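Side-chain contact in dehydrogenase (Sinorhizobium meliloti, PDB 3UOE), which probably acts as an oxidoreductase of the LDH2/MDH2 family, a family that includes malate and L-lactate dehydrogenases, though its own substrate is not established: residues A[58-63]-A[67-72]. Numbering follows the deposited sequence.
Sequences EAELRG and HGLQRL
Glu60 reaches from the last turn of helix 46-61 to the loop that leads into helix 72-80, where its OE2 accepts a hydrogen bond from the backbone N of Leu69 at 2.7 Å. The N-H···O angle of 156° makes the bond moderately straight; the donor meets OE2 on the anti side, 20° out of the carboxylate plane. A water donates to the same oxygen, 2.5 Å from OE2, and accepts from Gln70 N at 2.8 Å. One carboxylate oxygen thus serves two successive backbone N-H groups, the second through water. The side chain of Leu69 crosses that of Glu60 at about a right angle, with Leu69 CB 3.5 Å from OE2.

Beside this polar link, the methyl of Ala59 packs on the peptide between His67 and Gly68, its CB 3.2 Å from His67 O. The CA atoms of Ala59 and Gly68 are 4.9 Å apart. A CB at Gly68 would collide with Glu60 OE2 as placed.

The Glu60 chain, with CG anti to its carbonyl carbon, is bent by its rotation about CB-CG (chi2 -70°), which brings OE2 to the N-H of Leu69. Beyond it, Leu69 packs on Leu31 and Ser35 of helix 28-41 and on Leu343, while a Schellman motif with Gly63 at C-prime ends helix 46-61 and begins the reversal between the segments. Gln70 NE2 is held separately by Gly205 O.

Leu69 N would probably lose its carboxylate acceptor, and the bridging water one of its partners, if an alanine stood at Glu60. Through the direct bond to Leu69 N and the water-carried link to Gln70 N, a probably negative carboxylate meets two N-H groups of the turn before helix 72-80, consistent with favourable electrostatics there.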
# COMPACT_ATOMS: atom_id res chain seq x y z
N GLU A 58 -23.03 -5.84 4.16
CA GLU A 58 -22.10 -6.28 3.13
C GLU A 58 -20.92 -7.01 3.77
O GLU A 58 -20.46 -8.02 3.25
CB GLU A 58 -21.61 -5.11 2.27
CG GLU A 58 -22.65 -4.56 1.28
CD GLU A 58 -23.10 -5.59 0.24
OE1 GLU A 58 -22.30 -6.46 -0.16
OE2 GLU A 58 -24.26 -5.52 -0.19
N ALA A 59 -20.43 -6.49 4.89
CA ALA A 59 -19.39 -7.17 5.65
C ALA A 59 -19.84 -8.58 6.05
O ALA A 59 -19.14 -9.56 5.76
CB ALA A 59 -18.99 -6.36 6.89
N GLU A 60 -21.00 -8.67 6.70
CA GLU A 60 -21.60 -9.96 7.06
C GLU A 60 -21.71 -10.89 5.85
O GLU A 60 -21.22 -12.02 5.88
CB GLU A 60 -22.99 -9.77 7.66
CG GLU A 60 -23.03 -8.99 8.95
CD GLU A 60 -22.44 -9.75 10.12
OE1 GLU A 60 -22.02 -10.91 9.94
OE2 GLU A 60 -22.40 -9.19 11.23
N LEU A 61 -22.32 -10.40 4.77
CA LEU A 61 -22.54 -11.22 3.57
C LEU A 61 -21.24 -11.73 2.96
O LEU A 61 -21.20 -12.82 2.38
CB LEU A 61 -23.33 -10.44 2.51
CG LEU A 61 -24.79 -10.07 2.77
CD1 LEU A 61 -25.27 -9.02 1.77
CD2 LEU A 61 -25.71 -11.30 2.76
N ARG A 62 -20.17 -10.95 3.11
CA ARG A 62 -18.89 -11.29 2.48
C ARG A 62 -17.96 -12.10 3.38
O ARG A 62 -16.81 -12.36 3.02
CB ARG A 62 -18.18 -10.02 1.99
CG ARG A 62 -18.94 -9.31 0.89
CD ARG A 62 -18.36 -7.94 0.59
NE ARG A 62 -18.73 -7.53 -0.75
CZ ARG A 62 -19.43 -6.44 -1.03
NH1 ARG A 62 -19.79 -5.61 -0.06
NH2 ARG A 62 -19.73 -6.15 -2.29
N GLY A 63 -18.45 -12.50 4.55
CA GLY A 63 -17.65 -13.29 5.46
C GLY A 63 -16.67 -12.47 6.29
O GLY A 63 -15.63 -12.98 6.71
N HIS A 67 -16.38 -6.69 10.86
CA HIS A 67 -16.76 -5.33 10.45
C HIS A 67 -18.25 -5.28 10.11
O HIS A 67 -18.71 -4.37 9.42
CB HIS A 67 -15.92 -4.88 9.25
CG HIS A 67 -14.51 -4.52 9.62
ND1 HIS A 67 -13.62 -5.45 10.14
CD2 HIS A 67 -13.85 -3.34 9.58
CE1 HIS A 67 -12.47 -4.85 10.39
NE2 HIS A 67 -12.58 -3.57 10.07
N GLY A 68 -18.98 -6.28 10.60
CA GLY A 68 -20.40 -6.41 10.34
C GLY A 68 -21.22 -5.90 11.51
O GLY A 68 -20.86 -4.91 12.14
N LEU A 69 -22.31 -6.59 11.81
CA LEU A 69 -23.28 -6.09 12.76
C LEU A 69 -22.79 -5.98 14.21
O LEU A 69 -23.39 -5.27 15.00
CB LEU A 69 -24.57 -6.91 12.68
CG LEU A 69 -25.41 -6.67 11.42
CD1 LEU A 69 -26.33 -7.85 11.14
CD2 LEU A 69 -26.21 -5.37 11.52
N GLN A 70 -21.71 -6.67 14.56
CA GLN A 70 -21.18 -6.56 15.92
C GLN A 70 -20.72 -5.13 16.18
O GLN A 70 -20.58 -4.71 17.32
CB GLN A 70 -20.05 -7.57 16.20
CG GLN A 70 -18.70 -7.23 15.56
CD GLN A 70 -17.63 -8.30 15.83
OE1 GLN A 70 -17.87 -9.50 15.63
NE2 GLN A 70 -16.45 -7.86 16.25
N ARG A 71 -20.53 -4.37 15.10
CA ARG A 71 -20.15 -2.96 15.20
C ARG A 71 -21.31 -2.04 15.55
O ARG A 71 -21.10 -0.92 15.99
CB ARG A 71 -19.59 -2.49 13.86
CG ARG A 71 -18.38 -3.24 13.40
CD ARG A 71 -17.21 -2.89 14.26
NE ARG A 71 -16.02 -3.59 13.82
CZ ARG A 71 -14.79 -3.18 14.06
NH1 ARG A 71 -14.59 -2.05 14.74
NH2 ARG A 71 -13.75 -3.89 13.61
N LEU A 72 -22.54 -2.50 15.34
CA LEU A 72 -23.68 -1.58 15.40
C LEU A 72 -23.99 -0.99 16.79
O LEU A 72 -24.18 0.23 16.92
CB LEU A 72 -24.93 -2.21 14.78
CG LEU A 72 -26.19 -1.34 14.71
CD1 LEU A 72 -25.93 -0.02 13.96
CD2 LEU A 72 -27.36 -2.12 14.09
O HOH W 1 -20.84 -8.99 13.21